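Local coordinates for P43 (Trichuris muris, PDB 6QIX), which tethers to matrix and inhibits interleukin-13 function as the major secreted protein of the whipworm parasite, at residues Cys22-Trp36 with Ser78-Cys92. Sequence-based numbering, arbitrary orientation.
Sequences CPDFGDWKPWTDCLW and SFKFRCRRRPNTEGC. With ACT (acetate ion), chain G.
W28 sits between two arginines of strand 79-85. The guanidinium of R82 lies flat on one face, planes 6° apart, with CZ 3.5 Å from the five-membered-ring centroid, a cation-pi stack. Over the opposite face R84 brings its CD to 3.6 Å from the six-membered-ring centroid, a CH-pi contact. The far side of R82 is taken by W31, whose CE2 is 3.3 Å from R82 CD. Beyond R84, at the end away from W31, comes F25, its CB 3.5 Å from R84 CD; R86 stacks on the F25 ring, R86 CZ 3.5 Å from F25 CZ. All three arginines have CG between backbone N and carbonyl carbon (chi1 59° to 76°) and then run extended, as successive rungs.

Polar bonds fix these rungs. R86 NH1 donates to P23 O at 2.7 Å, while R84 NH1 makes a salt bridge to D27 OD2 through a weak, bent hydrogen bond. E98 and D96 on strand 95-101 pair with R82 and R84.

The backbones join intermittently: G26, K29, T32 and L35 donate to the carbonyls of R85, C83, F81 and F79. The T32 hydroxyl adds a side-chain-to-backbone bond, OG1 accepting from F81 N at 3.0 Å.

F25, W28 and W31, three residues apart, interleaved with R82, R84 and R86, with the C22-C92 disulfide closing the F25/R86 end, are consistent with a thrombospondin type 1 repeat-like module, F25 replacing the first tryptophan of WxxWxxW.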
loop_
_atom_site.group_PDB
_atom_site.type_symbol
_atom_site.label_atom_id
_atom_site.label_comp_id
_atom_site.label_asym_id
_atom_site.label_seq_id
_atom_site.Cartn_x
_atom_site.Cartn_y
_atom_site.Cartn_z
ATOM N N CYS A 22 -25.661 5.482 -13.692
ATOM C CA CYS A 22 -24.717 6.533 -14.079
ATOM C C CYS A 22 -24.677 6.711 -15.593
ATOM O O CYS A 22 -24.936 5.765 -16.329
ATOM C CB CYS A 22 -23.302 6.208 -13.593
ATOM S SG CYS A 22 -23.066 6.134 -11.817
ATOM N N PRO A 23 -24.333 7.909 -16.059
ATOM C CA PRO A 23 -24.086 8.086 -17.493
ATOM C C PRO A 23 -22.817 7.362 -17.929
ATOM O O PRO A 23 -21.906 7.119 -17.136
ATOM C CB PRO A 23 -23.946 9.605 -17.648
ATOM C CG PRO A 23 -23.525 10.087 -16.300
ATOM C CD PRO A 23 -24.169 9.163 -15.304
ATOM N N ASP A 24 -22.768 7.006 -19.207
ATOM C CA ASP A 24 -21.585 6.332 -19.724
ATOM C C ASP A 24 -20.477 7.350 -19.995
ATOM O O ASP A 24 -20.709 8.561 -20.072
ATOM C CB ASP A 24 -21.920 5.545 -20.992
ATOM C CG ASP A 24 -23.169 4.699 -20.842
ATOM O OD1 ASP A 24 -23.058 3.472 -20.644
ATOM O OD2 ASP A 24 -24.272 5.265 -20.924
ATOM N N PHE A 25 -19.252 6.842 -20.117
ATOM C CA PHE A 25 -18.097 7.708 -20.311
ATOM C C PHE A 25 -18.079 8.268 -21.731
ATOM O O PHE A 25 -18.684 7.711 -22.652
ATOM C CB PHE A 25 -16.802 6.938 -20.031
ATOM C CG PHE A 25 -16.621 6.571 -18.573
ATOM C CD1 PHE A 25 -16.026 7.458 -17.693
ATOM C CD2 PHE A 25 -17.057 5.339 -18.089
ATOM C CE1 PHE A 25 -15.888 7.129 -16.364
ATOM C CE2 PHE A 25 -16.885 4.996 -16.775
ATOM C CZ PHE A 25 -16.326 5.893 -15.905
ATOM N N GLY A 26 -17.390 9.409 -21.888
ATOM C CA GLY A 26 -17.157 10.047 -23.170
ATOM C C GLY A 26 -16.086 9.392 -24.007
ATOM O O GLY A 26 -15.791 9.800 -25.132
ATOM N N ASP A 27 -15.476 8.364 -23.454
ATOM C CA ASP A 27 -14.469 7.573 -24.137
ATOM C C ASP A 27 -13.328 8.355 -24.788
ATOM O O ASP A 27 -13.172 9.569 -24.620
ATOM C CB ASP A 27 -15.151 6.667 -25.167
ATOM C CG ASP A 27 -16.183 5.748 -24.538
ATOM O OD1 ASP A 27 -17.060 6.258 -23.809
ATOM O OD2 ASP A 27 -16.104 4.518 -24.766
ATOM N N TRP A 28 -12.539 7.632 -25.555
ATOM C CA TRP A 28 -11.117 7.581 -25.282
ATOM C C TRP A 28 -10.340 8.768 -25.823
ATOM O O TRP A 28 -10.434 9.105 -27.002
ATOM C CB TRP A 28 -10.575 6.271 -25.835
ATOM C CG TRP A 28 -11.241 5.063 -25.238
ATOM C CD1 TRP A 28 -12.128 4.238 -25.852
ATOM C CD2 TRP A 28 -11.065 4.545 -23.904
ATOM N NE1 TRP A 28 -12.511 3.234 -24.994
ATOM C CE2 TRP A 28 -11.868 3.396 -23.796
ATOM C CE3 TRP A 28 -10.295 4.936 -22.802
ATOM C CZ2 TRP A 28 -11.936 2.636 -22.626
ATOM C CZ3 TRP A 28 -10.362 4.178 -21.635
ATOM C CH2 TRP A 28 -11.176 3.042 -21.559
ATOM N N LYS A 29 -9.577 9.406 -24.937
ATOM C CA LYS A 29 -8.487 10.282 -25.331
ATOM C C LYS A 29 -7.361 9.408 -25.869
ATOM O O LYS A 29 -7.395 8.181 -25.724
ATOM C CB LYS A 29 -8.034 11.118 -24.134
ATOM C CG LYS A 29 -9.201 11.708 -23.341
ATOM C CD LYS A 29 -8.826 13.038 -22.711
ATOM C CE LYS A 29 -10.051 13.782 -22.145
ATOM N NZ LYS A 29 -11.300 12.971 -22.197
ATOM N N PRO A 30 -6.346 9.999 -26.495
ATOM C CA PRO A 30 -5.325 9.171 -27.149
ATOM C C PRO A 30 -4.478 8.395 -26.150
ATOM O O PRO A 30 -4.257 8.813 -25.006
ATOM C CB PRO A 30 -4.478 10.178 -27.946
ATOM C CG PRO A 30 -4.791 11.542 -27.374
ATOM C CD PRO A 30 -6.181 11.444 -26.767
ATOM N N TRP A 31 -4.027 7.228 -26.610
ATOM C CA TRP A 31 -3.046 6.442 -25.882
ATOM C C TRP A 31 -1.767 7.239 -25.670
ATOM O O TRP A 31 -1.288 7.927 -26.578
ATOM C CB TRP A 31 -2.691 5.186 -26.671
ATOM C CG TRP A 31 -3.688 4.073 -26.667
ATOM C CD1 TRP A 31 -4.554 3.743 -27.673
ATOM C CD2 TRP A 31 -3.870 3.093 -25.642
ATOM N NE1 TRP A 31 -5.281 2.627 -27.326
ATOM C CE2 TRP A 31 -4.883 2.212 -26.082
ATOM C CE3 TRP A 31 -3.288 2.884 -24.384
ATOM C CZ2 TRP A 31 -5.318 1.130 -25.314
ATOM C CZ3 TRP A 31 -3.715 1.814 -23.628
ATOM C CH2 TRP A 31 -4.733 0.956 -24.087
ATOM N N THR A 32 -1.164 7.075 -24.495
ATOM C CA THR A 32 0.137 7.674 -24.246
ATOM C C THR A 32 1.224 6.910 -25.003
ATOM O O THR A 32 0.978 5.868 -25.608
ATOM C CB THR A 32 0.490 7.650 -22.764
ATOM O OG1 THR A 32 0.524 6.294 -22.306
ATOM C CG2 THR A 32 -0.533 8.414 -21.937
ATOM N N ASP A 33 2.442 7.437 -24.945
ATOM C CA ASP A 33 3.634 6.643 -25.208
ATOM C C ASP A 33 3.820 5.586 -24.111
ATOM O O ASP A 33 3.111 5.563 -23.101
ATOM C CB ASP A 33 4.859 7.552 -25.275
ATOM C CG ASP A 33 4.985 8.271 -26.608
ATOM O OD1 ASP A 33 5.754 9.269 -26.681
ATOM O OD2 ASP A 33 4.322 7.848 -27.595
ATOM N N CYS A 34 4.789 4.689 -24.303
ATOM C CA CYS A 34 5.148 3.776 -23.218
ATOM C C CYS A 34 5.668 4.579 -22.031
ATOM O O CYS A 34 6.584 5.394 -22.181
ATOM C CB CYS A 34 6.198 2.765 -23.681
ATOM S SG CYS A 34 5.582 1.572 -24.948
ATOM N N LEU A 35 5.068 4.369 -20.857
ATOM C CA LEU A 35 5.329 5.213 -19.695
ATOM C C LEU A 35 6.379 4.597 -18.778
ATOM O O LEU A 35 6.545 3.383 -18.721
ATOM C CB LEU A 35 4.046 5.442 -18.885
ATOM C CG LEU A 35 2.905 6.105 -19.646
ATOM C CD1 LEU A 35 1.692 6.256 -18.751
ATOM C CD2 LEU A 35 3.311 7.460 -20.214
ATOM N N TRP A 36 7.047 5.445 -18.004
ATOM C CA TRP A 36 8.095 4.959 -17.125
ATOM C C TRP A 36 8.257 5.888 -15.927
ATOM O O TRP A 36 7.623 6.935 -15.823
ATOM C CB TRP A 36 9.428 4.790 -17.895
ATOM C CG TRP A 36 10.420 3.921 -17.184
ATOM C CD1 TRP A 36 11.686 4.257 -16.798
ATOM C CD2 TRP A 36 10.208 2.582 -16.738
ATOM N NE1 TRP A 36 12.289 3.192 -16.143
ATOM C CE2 TRP A 36 11.391 2.161 -16.086
ATOM C CE3 TRP A 36 9.139 1.696 -16.823
ATOM C CZ2 TRP A 36 11.515 0.905 -15.506
ATOM C CZ3 TRP A 36 9.287 0.433 -16.272
ATOM C CH2 TRP A 36 10.464 0.052 -15.621
ATOM N N SER A 78 6.813 -1.456 -18.290
ATOM C CA SER A 78 6.382 -0.252 -18.974
ATOM C C SER A 78 5.066 -0.506 -19.712
ATOM O O SER A 78 4.783 -1.617 -20.181
ATOM C CB SER A 78 7.485 0.201 -19.944
ATOM O OG SER A 78 7.114 1.359 -20.655
ATOM N N PHE A 79 4.264 0.550 -19.830
ATOM C CA PHE A 79 2.915 0.383 -20.358
ATOM C C PHE A 79 2.401 1.693 -20.918
ATOM O O PHE A 79 2.848 2.763 -20.518
ATOM C CB PHE A 79 1.950 -0.102 -19.271
ATOM C CG PHE A 79 1.769 0.857 -18.165
ATOM C CD1 PHE A 79 0.673 1.718 -18.158
ATOM C CD2 PHE A 79 2.685 0.920 -17.113
ATOM C CE1 PHE A 79 0.477 2.592 -17.115
ATOM C CE2 PHE A 79 2.494 1.820 -16.057
ATOM C CZ PHE A 79 1.401 2.655 -16.072
ATOM N N LYS A 80 1.491 1.583 -21.880
ATOM C CA LYS A 80 0.700 2.697 -22.377
ATOM C C LYS A 80 -0.614 2.751 -21.622
ATOM O O LYS A 80 -1.101 1.730 -21.140
ATOM C CB LYS A 80 0.389 2.544 -23.855
ATOM C CG LYS A 80 1.569 2.287 -24.699
ATOM C CD LYS A 80 1.120 2.268 -26.170
ATOM C CE LYS A 80 2.269 2.030 -27.110
ATOM N NZ LYS A 80 1.784 2.040 -28.499
ATOM N N PHE A 81 -1.205 3.953 -21.570
ATOM C CA PHE A 81 -2.449 4.230 -20.855
ATOM C C PHE A 81 -3.350 5.112 -21.713
ATOM O O PHE A 81 -2.886 5.946 -22.492
ATOM C CB PHE A 81 -2.111 4.898 -19.501
ATOM C CG PHE A 81 -3.293 5.352 -18.681
ATOM C CD1 PHE A 81 -3.972 4.458 -17.854
ATOM C CD2 PHE A 81 -3.658 6.690 -18.660
ATOM C CE1 PHE A 81 -5.021 4.887 -17.055
ATOM C CE2 PHE A 81 -4.720 7.120 -17.861
ATOM C CZ PHE A 81 -5.393 6.219 -17.069
ATOM N N ARG A 82 -4.655 4.937 -21.541
ATOM C CA ARG A 82 -5.617 5.874 -22.104
ATOM C C ARG A 82 -6.780 5.995 -21.142
ATOM O O ARG A 82 -7.012 5.116 -20.314
ATOM C CB ARG A 82 -6.095 5.457 -23.502
ATOM C CG ARG A 82 -6.965 4.229 -23.568
ATOM C CD ARG A 82 -7.468 4.043 -25.020
ATOM N NE ARG A 82 -8.270 2.837 -25.172
ATOM C CZ ARG A 82 -8.957 2.527 -26.266
ATOM N NH1 ARG A 82 -8.936 3.343 -27.325
ATOM N NH2 ARG A 82 -9.657 1.394 -26.304
ATOM N N CYS A 83 -7.514 7.098 -21.272
ATOM C CA CYS A 83 -8.465 7.526 -20.261
ATOM C C CYS A 83 -9.743 8.025 -20.921
ATOM O O CYS A 83 -9.738 8.503 -22.061
ATOM C CB CYS A 83 -7.847 8.634 -19.380
ATOM S SG CYS A 83 -8.775 9.136 -17.903
ATOM N N ARG A 84 -10.842 7.907 -20.186
ATOM C CA ARG A 84 -12.095 8.510 -20.605
ATOM C C ARG A 84 -12.768 9.106 -19.379
ATOM O O ARG A 84 -12.455 8.746 -18.247
ATOM C CB ARG A 84 -13.010 7.508 -21.288
ATOM C CG ARG A 84 -13.384 6.312 -20.453
ATOM C CD ARG A 84 -14.078 5.290 -21.362
ATOM N NE ARG A 84 -14.446 4.072 -20.641
ATOM C CZ ARG A 84 -15.111 3.053 -21.174
ATOM N NH1 ARG A 84 -15.466 3.100 -22.440
ATOM N NH2 ARG A 84 -15.416 1.988 -20.447
ATOM N N ARG A 85 -13.700 10.027 -19.618
ATOM C CA ARG A 85 -14.186 10.909 -18.569
ATOM C C ARG A 85 -15.700 11.012 -18.605
ATOM O O ARG A 85 -16.324 10.864 -19.660
ATOM C CB ARG A 85 -13.576 12.305 -18.726
ATOM C CG ARG A 85 -13.672 13.205 -17.506
ATOM C CD ARG A 85 -12.516 14.208 -17.528
ATOM N NE ARG A 85 -12.650 15.278 -16.537
ATOM C CZ ARG A 85 -11.705 16.185 -16.296
ATOM N NH1 ARG A 85 -10.566 16.150 -16.983
ATOM N NH2 ARG A 85 -11.889 17.125 -15.371
ATOM N N ARG A 86 -16.274 11.267 -17.433
ATOM C CA ARG A 86 -17.676 11.647 -17.313
ATOM C C ARG A 86 -17.813 12.554 -16.104
ATOM O O ARG A 86 -16.895 12.650 -15.281
ATOM C CB ARG A 86 -18.582 10.422 -17.168
ATOM C CG ARG A 86 -18.542 9.786 -15.780
ATOM C CD ARG A 86 -19.398 8.514 -15.733
ATOM N NE ARG A 86 -19.033 7.652 -14.620
ATOM C CZ ARG A 86 -19.437 6.398 -14.487
ATOM N NH1 ARG A 86 -20.227 5.865 -15.405
ATOM N NH2 ARG A 86 -19.039 5.681 -13.438
ATOM N N PRO A 87 -18.957 13.223 -15.954
ATOM C CA PRO A 87 -19.162 14.062 -14.759
ATOM C C PRO A 87 -19.046 13.264 -13.460
ATOM O O PRO A 87 -19.469 12.108 -13.365
ATOM C CB PRO A 87 -20.575 14.625 -14.952
ATOM C CG PRO A 87 -20.839 14.519 -16.436
ATOM C CD PRO A 87 -20.083 13.303 -16.907
ATOM N N ASN A 88 -18.456 13.896 -12.450
ATOM C CA ASN A 88 -18.339 13.280 -11.128
ATOM C C ASN A 88 -19.680 13.427 -10.407
ATOM O O ASN A 88 -20.020 14.500 -9.907
ATOM C CB ASN A 88 -17.206 13.913 -10.324
ATOM C CG ASN A 88 -16.993 13.230 -8.977
ATOM O OD1 ASN A 88 -17.723 12.302 -8.613
ATOM N ND2 ASN A 88 -15.977 13.675 -8.240
ATOM N N THR A 89 -20.446 12.347 -10.368
ATOM C CA THR A 89 -21.736 12.300 -9.705
ATOM C C THR A 89 -21.638 11.347 -8.525
ATOM O O THR A 89 -20.806 10.433 -8.519
ATOM C CB THR A 89 -22.826 11.838 -10.674
ATOM O OG1 THR A 89 -22.696 12.559 -11.907
ATOM C CG2 THR A 89 -24.196 12.078 -10.076
ATOM N N GLU A 90 -22.480 11.576 -7.516
ATOM C CA GLU A 90 -22.553 10.641 -6.396
ATOM C C GLU A 90 -22.787 9.229 -6.922
ATOM O O GLU A 90 -23.767 8.966 -7.626
ATOM C CB GLU A 90 -23.667 11.038 -5.417
ATOM C CG GLU A 90 -23.946 9.987 -4.325
ATOM C CD GLU A 90 -22.778 9.785 -3.359
ATOM O OE1 GLU A 90 -22.524 8.620 -2.971
ATOM O OE2 GLU A 90 -22.117 10.784 -2.987
ATOM N N GLY A 91 -21.848 8.334 -6.609
ATOM C CA GLY A 91 -21.888 6.976 -7.097
ATOM C C GLY A 91 -21.283 6.781 -8.461
ATOM O O GLY A 91 -21.182 5.635 -8.912
ATOM N N CYS A 92 -20.891 7.856 -9.144
ATOM C CA CYS A 92 -20.359 7.769 -10.504
ATOM C C CYS A 92 -18.951 8.359 -10.536
ATOM O O CYS A 92 -18.773 9.579 -10.636
ATOM C CB CYS A 92 -21.279 8.485 -11.499
ATOM S SG CYS A 92 -23.003 8.122 -11.284
HETATM C C ACT G . -13.002 12.671 -6.289
HETATM O O ACT G . -14.242 12.911 -6.250
HETATM O OXT ACT G . -12.113 12.968 -5.451
HETATM C CH3 ACT G . -12.483 11.872 -7.501
HETATM O O HOH W 1 -13.703 11.133 -22.476
HETATM O O HOH W 2 -7.649 6.297 -27.822
HETATM O O HOH W 3 -5.982 8.980 -22.675
HETATM O O HOH W 4 1.345 5.177 -28.191
#